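Local atomic coordinates of protein F-93 (Sulfolobus virus 1, PDB entry 1TBX), a protein that probably acts, as a homodimer, as a winged-helix transcription factor that recognises a palindromic or pseudo-palindromic DNA sequence. Residues L14-D19 against T86-K91; Y26-K31 against A41-A46. One frame throughout, in Å; residues are numbered along the deposited sequence.

Contact 1: L14-D19 against T86-K91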
loop_
_atom_site.group_PDB
_atom_site.type_symbol
_atom_site.label_atom_id
_atom_site.label_comp_id
_atom_site.label_asym_id
_atom_site.label_seq_id
_atom_site.Cartn_x
_atom_site.Cartn_y
_atom_site.Cartn_z
ATOM N N LEU A 14 1.934 -8.195 6.236
ATOM C CA LEU A 14 0.617 -8.808 6.173
ATOM C C LEU A 14 0.379 -9.663 4.899
ATOM O O LEU A 14 -0.078 -10.813 4.971
ATOM C CB LEU A 14 -0.458 -7.715 6.321
ATOM C CG LEU A 14 -1.826 -8.250 6.745
ATOM C CD1 LEU A 14 -1.639 -9.115 7.974
ATOM C CD2 LEU A 14 -2.853 -7.116 6.971
ATOM N N ALA A 15 0.685 -9.089 3.738
ATOM C CA ALA A 15 0.511 -9.758 2.455
ATOM C C ALA A 15 1.296 -11.049 2.437
ATOM O O ALA A 15 0.792 -12.080 2.024
ATOM C CB ALA A 15 0.997 -8.869 1.347
ATOM N N TYR A 16 2.533 -10.999 2.912
ATOM C CA TYR A 16 3.400 -12.165 2.851
ATOM C C TYR A 16 2.959 -13.306 3.755
ATOM O O TYR A 16 3.240 -14.488 3.483
ATOM C CB TYR A 16 4.833 -11.752 3.122
ATOM C CG TYR A 16 5.445 -11.286 1.842
ATOM C CD1 TYR A 16 5.091 -10.044 1.263
ATOM C CD2 TYR A 16 6.328 -12.122 1.140
ATOM C CE1 TYR A 16 5.655 -9.649 0.023
ATOM C CE2 TYR A 16 6.900 -11.739 -0.084
ATOM C CZ TYR A 16 6.571 -10.520 -0.635
ATOM O OH TYR A 16 7.157 -10.212 -1.842
ATOM N N LEU A 17 2.254 -12.961 4.823
ATOM C CA LEU A 17 1.798 -13.972 5.758
ATOM C C LEU A 17 0.691 -14.830 5.116
ATOM O O LEU A 17 0.557 -16.036 5.403
ATOM C CB LEU A 17 1.295 -13.309 7.035
ATOM C CG LEU A 17 0.858 -14.219 8.165
ATOM C CD1 LEU A 17 1.883 -15.317 8.329
ATOM C CD2 LEU A 17 0.721 -13.407 9.421
ATOM N N TYR A 18 -0.094 -14.198 4.247
ATOM C CA TYR A 18 -1.146 -14.908 3.628
ATOM C C TYR A 18 -0.549 -16.116 2.945
ATOM O O TYR A 18 0.466 -16.027 2.259
ATOM C CB TYR A 18 -1.949 -14.046 2.658
ATOM C CG TYR A 18 -3.154 -14.822 2.144
ATOM C CD1 TYR A 18 -4.348 -14.861 2.877
ATOM C CD2 TYR A 18 -3.091 -15.561 0.941
ATOM C CE1 TYR A 18 -5.465 -15.593 2.421
ATOM C CE2 TYR A 18 -4.215 -16.273 0.459
ATOM C CZ TYR A 18 -5.400 -16.302 1.212
ATOM O OH TYR A 18 -6.520 -17.037 0.772
ATOM N N ASP A 19 -1.191 -17.254 3.175
ATOM C CA ASP A 19 -0.697 -18.512 2.695
ATOM C C ASP A 19 0.592 -19.027 3.352
ATOM O O ASP A 19 1.100 -20.096 2.939
ATOM C CB ASP A 19 -0.443 -18.414 1.166
ATOM C CG ASP A 19 -1.472 -19.185 0.343
ATOM O OD1 ASP A 19 -2.106 -20.118 0.895
ATOM O OD2 ASP A 19 -1.724 -18.903 -0.860
ATOM N N THR A 86 0.786 -6.869 -8.082
ATOM C CA THR A 86 0.570 -6.135 -9.298
ATOM C C THR A 86 1.714 -5.150 -9.380
ATOM O O THR A 86 2.297 -4.957 -10.435
ATOM C CB THR A 86 -0.793 -5.394 -9.232
ATOM O OG1 THR A 86 -1.853 -6.352 -9.127
ATOM C CG2 THR A 86 -1.091 -4.611 -10.548
ATOM N N TYR A 87 2.030 -4.538 -8.241
ATOM C CA TYR A 87 3.205 -3.670 -8.143
ATOM C C TYR A 87 4.485 -4.330 -8.649
ATOM O O TYR A 87 5.123 -3.776 -9.556
ATOM C CB TYR A 87 3.477 -3.229 -6.717
ATOM C CG TYR A 87 4.574 -2.191 -6.629
ATOM C CD1 TYR A 87 4.627 -1.142 -7.547
ATOM C CD2 TYR A 87 5.562 -2.257 -5.639
ATOM C CE1 TYR A 87 5.616 -0.187 -7.492
ATOM C CE2 TYR A 87 6.561 -1.297 -5.581
ATOM C CZ TYR A 87 6.583 -0.266 -6.509
ATOM O OH TYR A 87 7.541 0.721 -6.455
ATOM N N LYS A 88 4.853 -5.481 -8.048
ATOM C CA LYS A 88 5.967 -6.285 -8.512
ATOM C C LYS A 88 5.954 -6.488 -10.013
ATOM O O LYS A 88 6.959 -6.253 -10.663
ATOM C CB LYS A 88 5.908 -7.634 -7.883
ATOM C CG LYS A 88 6.501 -7.780 -6.515
ATOM C CD LYS A 88 6.596 -9.298 -6.187
ATOM C CE LYS A 88 6.206 -9.553 -4.695
ATOM N NZ LYS A 88 5.095 -10.548 -4.336
ATOM N N GLN A 89 4.816 -6.876 -10.595
ATOM C CA GLN A 89 4.747 -7.095 -12.053
ATOM C C GLN A 89 4.859 -5.841 -12.852
ATOM O O GLN A 89 5.211 -5.888 -14.021
ATOM C CB GLN A 89 3.472 -7.834 -12.468
ATOM C CG GLN A 89 3.461 -9.270 -12.043
ATOM C CD GLN A 89 4.719 -10.045 -12.525
ATOM O OE1 GLN A 89 5.008 -10.083 -13.740
ATOM N NE2 GLN A 89 5.459 -10.630 -11.584
ATOM N N ILE A 90 4.501 -4.712 -12.249
ATOM C CA ILE A 90 4.583 -3.428 -12.940
ATOM C C ILE A 90 6.072 -3.014 -12.989
ATOM O O ILE A 90 6.603 -2.719 -14.060
ATOM C CB ILE A 90 3.641 -2.402 -12.247
ATOM C CG1 ILE A 90 2.283 -2.380 -12.945
ATOM C CG2 ILE A 90 4.247 -1.019 -12.218
ATOM C CD1 ILE A 90 1.234 -1.628 -12.168
ATOM N N LYS A 91 6.734 -3.064 -11.831
ATOM C CA LYS A 91 8.182 -2.936 -11.755
ATOM C C LYS A 91 8.842 -3.867 -12.806
ATOM O O LYS A 91 9.366 -3.352 -13.800
ATOM C CB LYS A 91 8.710 -3.070 -10.306
ATOM C CG LYS A 91 8.109 -2.038 -9.339
ATOM C CD LYS A 91 8.901 -0.698 -9.249
ATOM C CE LYS A 91 8.230 0.596 -9.926
ATOM N NZ LYS A 91 8.291 1.969 -9.194
#
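Tyr16, on helix 9-17, and Lys88, on helix 71-94, reach toward each other from opposite directions and make the one side-chain contact between 14-19 and 86-91. Only about 70 Å² is buried in all, as expected when a single pair bridges the gap. Within 86-91, Thr86 and Tyr87 face the second subunit, Thr86 packing on its Ser79 and the buried Tyr87 laying its ring nearly parallel to its Phe76. Lys88 is the residue that turns to helix 9-17. Its CG sits beside the backbone N (chi1 -84°), and bends at chi3 and chi4 carry the end of the chain to the phenol: Lys88 CE is 3.1 Å from Tyr16 OH, a value that identifies the touching atoms but should not be pressed at 2.70 Å resolution. Lys88 NZ is 4.0 Å from Tyr16 CZ, approaching the ring obliquely. The ammonium's salt bridge is with Glu85, so the tyrosine meets a lysine whose charge already has a partner. Tyr16 also receives Lys81 as a cation-pi partner, and its side chain packs on Leu28 and Val32 of helix 25-33 as well. Further along, Lys91 returns to Tyr87: Lys91 NZ donates to Tyr87 OH at 3.1 Å, and Lys91 CG lies 3.6 Å above the Tyr87 ring plane, toward the rim, so the aliphatic chain follows one face before its amine reaches the hydroxyl. Helix 71-94 thus meets helix 9-17 through one residue and the second subunit through others, consistent with a winged-helix domain whose long C-terminal helix serves the homodimer.

Contact 2: Y26-K31 against A41-A46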
loop_
_atom_site.group_PDB
_atom_site.type_symbol
_atom_site.label_atom_id
_atom_site.label_comp_id
_atom_site.label_asym_id
_atom_site.label_seq_id
_atom_site.Cartn_x
_atom_site.Cartn_y
_atom_site.Cartn_z
ATOM N N TYR A 26 10.676 -15.193 12.417
ATOM C CA TYR A 26 11.920 -14.798 11.767
ATOM C C TYR A 26 12.049 -15.309 10.328
ATOM O O TYR A 26 12.640 -14.629 9.472
ATOM C CB TYR A 26 13.173 -15.141 12.595
ATOM C CG TYR A 26 14.413 -14.566 11.982
ATOM C CD1 TYR A 26 14.711 -13.198 12.102
ATOM C CD2 TYR A 26 15.278 -15.374 11.246
ATOM C CE1 TYR A 26 15.860 -12.654 11.522
ATOM C CE2 TYR A 26 16.423 -14.847 10.658
ATOM C CZ TYR A 26 16.709 -13.486 10.793
ATOM O OH TYR A 26 17.861 -12.982 10.218
ATOM N N ASP A 27 11.506 -16.487 10.049
ATOM C CA ASP A 27 11.484 -16.910 8.651
ATOM C C ASP A 27 10.612 -16.018 7.810
ATOM O O ASP A 27 10.927 -15.803 6.638
ATOM C CB ASP A 27 11.071 -18.362 8.461
ATOM C CG ASP A 27 12.123 -19.295 8.956
ATOM O OD1 ASP A 27 13.295 -18.830 8.990
ATOM O OD2 ASP A 27 11.880 -20.459 9.377
ATOM N N LEU A 28 9.516 -15.509 8.387
ATOM C CA LEU A 28 8.681 -14.577 7.641
ATOM C C LEU A 28 9.510 -13.342 7.362
ATOM O O LEU A 28 9.484 -12.825 6.264
ATOM C CB LEU A 28 7.388 -14.208 8.362
ATOM C CG LEU A 28 6.539 -13.169 7.586
ATOM C CD1 LEU A 28 5.903 -13.769 6.298
ATOM C CD2 LEU A 28 5.466 -12.428 8.420
ATOM N N TYR A 29 10.283 -12.903 8.340
ATOM C CA TYR A 29 11.190 -11.839 8.082
ATOM C C TYR A 29 12.147 -12.112 6.913
ATOM O O TYR A 29 12.314 -11.237 6.059
ATOM C CB TYR A 29 12.014 -11.526 9.301
ATOM C CG TYR A 29 13.090 -10.545 8.927
ATOM C CD1 TYR A 29 12.762 -9.270 8.469
ATOM C CD2 TYR A 29 14.408 -10.904 8.941
ATOM C CE1 TYR A 29 13.728 -8.378 8.121
ATOM C CE2 TYR A 29 15.402 -9.998 8.611
ATOM C CZ TYR A 29 15.044 -8.750 8.198
ATOM O OH TYR A 29 15.991 -7.869 7.819
ATOM N N LYS A 30 12.802 -13.277 6.883
ATOM C CA LYS A 30 13.726 -13.580 5.793
ATOM C C LYS A 30 13.069 -13.456 4.425
ATOM O O LYS A 30 13.632 -12.894 3.490
ATOM C CB LYS A 30 14.295 -14.956 5.936
ATOM C CG LYS A 30 15.376 -15.013 6.946
ATOM C CD LYS A 30 15.539 -16.423 7.386
ATOM C CE LYS A 30 16.865 -16.934 6.828
ATOM N NZ LYS A 30 16.853 -18.396 6.519
ATOM N N LYS A 31 11.861 -13.949 4.331
ATOM C CA LYS A 31 11.119 -13.999 3.095
ATOM C C LYS A 31 10.756 -12.589 2.589
ATOM O O LYS A 31 10.972 -12.263 1.420
ATOM C CB LYS A 31 9.836 -14.753 3.390
ATOM C CG LYS A 31 9.131 -15.280 2.218
ATOM C CD LYS A 31 8.108 -16.314 2.674
ATOM C CE LYS A 31 8.761 -17.651 2.967
ATOM N NZ LYS A 31 8.925 -18.441 1.722
ATOM N N ALA A 41 14.433 -4.161 12.990
ATOM C CA ALA A 41 13.699 -3.114 13.697
ATOM C C ALA A 41 12.392 -2.820 12.921
ATOM O O ALA A 41 11.282 -3.032 13.448
ATOM C CB ALA A 41 14.541 -1.833 13.894
ATOM N N THR A 42 12.489 -2.355 11.669
ATOM C CA THR A 42 11.257 -2.059 10.986
ATOM C C THR A 42 10.314 -3.295 10.897
ATOM O O THR A 42 9.122 -3.146 11.154
ATOM C CB THR A 42 11.361 -1.098 9.686
ATOM O OG1 THR A 42 10.562 -1.618 8.586
ATOM C CG2 THR A 42 12.787 -0.799 9.119
ATOM N N PHE A 43 10.839 -4.505 10.632
ATOM C CA PHE A 43 9.957 -5.702 10.535
ATOM C C PHE A 43 9.195 -5.997 11.810
ATOM O O PHE A 43 7.989 -6.235 11.749
ATOM C CB PHE A 43 10.699 -6.970 10.074
ATOM C CG PHE A 43 9.879 -8.245 10.167
ATOM C CD1 PHE A 43 9.232 -8.753 9.054
ATOM C CD2 PHE A 43 9.786 -8.969 11.389
ATOM C CE1 PHE A 43 8.452 -9.959 9.122
ATOM C CE2 PHE A 43 8.993 -10.171 11.486
ATOM C CZ PHE A 43 8.339 -10.667 10.356
ATOM N N TYR A 44 9.905 -5.991 12.947
ATOM C CA TYR A 44 9.295 -6.278 14.254
ATOM C C TYR A 44 8.316 -5.187 14.653
ATOM O O TYR A 44 7.267 -5.473 15.219
ATOM C CB TYR A 44 10.332 -6.651 15.354
ATOM C CG TYR A 44 10.713 -8.130 15.229
ATOM C CD1 TYR A 44 11.822 -8.532 14.499
ATOM C CD2 TYR A 44 9.917 -9.123 15.770
ATOM C CE1 TYR A 44 12.133 -9.908 14.326
ATOM C CE2 TYR A 44 10.232 -10.476 15.625
ATOM C CZ TYR A 44 11.335 -10.861 14.892
ATOM O OH TYR A 44 11.646 -12.195 14.754
ATOM N N ASP A 45 8.600 -3.951 14.278
ATOM C CA ASP A 45 7.642 -2.897 14.537
ATOM C C ASP A 45 6.318 -3.238 13.861
ATOM O O ASP A 45 5.245 -3.109 14.464
ATOM C CB ASP A 45 8.176 -1.584 14.036
ATOM C CG ASP A 45 8.740 -0.756 15.132
ATOM O OD1 ASP A 45 8.887 -1.255 16.293
ATOM O OD2 ASP A 45 9.066 0.431 14.920
ATOM N N ALA A 46 6.412 -3.720 12.626
ATOM C CA ALA A 46 5.248 -4.131 11.898
ATOM C C ALA A 46 4.554 -5.358 12.535
ATOM O O ALA A 46 3.309 -5.410 12.601
ATOM C CB ALA A 46 5.607 -4.381 10.415
#
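Helices 26-31 and 41-46 run at 123° between their N-to-C directions, with axes 10.8 Å apart at closest approach, and their nearest backbone pair is Tyr29 and Phe43, whose CA atoms are 6.7 Å apart. The same two residues carry most of the side-chain contact. Phe43 has CG anti to its backbone nitrogen (chi1 171°), which extends the ring across to helix 26-31. One face of that ring receives Tyr29: its CB stands 3.7 Å from the centroid of the Phe43 ring, almost exactly on the ring normal, which is the geometry of a CH-pi contact. The Tyr29 ring then turns an edge toward the same phenylalanine, in an offset edge-to-face pair with planes at 69° and centroids 5.2 Å apart. Tyr29 CD1 also comes to 3.5 Å from Phe43 CB, and Phe43 CD1 lies in the plane of the tyrosine ring, at its edge. These two helices, joined by the turn between them, form the helix-turn-helix of the winged-helix domain, in which helix 40-52 occupies the place of the recognition helix. The hydroxyl of Tyr29, a buried residue, is hydrogen-bonded to the carbonyl O of Met38, in the turn. Leu28 meets Phe43 differently, crossing it at about a right angle: Leu28 CD2 approaches Phe43 CZ to 3.9 Å near the ring plane, so the leucine borders the edge while Tyr29 takes a face. Val13 of helix 9-17 packs on both Leu28 and Phe43. At the solvent side, Tyr44 brings its hydroxyl to the edge of the Tyr26 ring, where Tyr44 OH lies 4.2 Å from Tyr26 CD1, near the ring plane, the two side chains nearly perpendicular. Within 41-46, Phe43 CD2 lies 3.7 Å above one face of the Tyr44 ring, toward its rim.

Overall arrangement
Contact 2 lies nested along the chain within the loop closed by contact 1, and their centres are 15 Å apart on opposite sides of the chain's centre. No helix belongs to both, yet they touch: Tyr16 CB is 3.9 Å from Leu28 CD1, where helix 9-17 packs on helix 25-33. Contact 2 is buried, apolar and aromatic, with 239 Å² buried between the helix-turn-helix elements, fading to an exposed tyrosine at its margin. Contact 1 is smaller and only partly buried, one phenol meeting one lysine, and its long helix also faces the second subunit. No other chain touches the segments of contact 2.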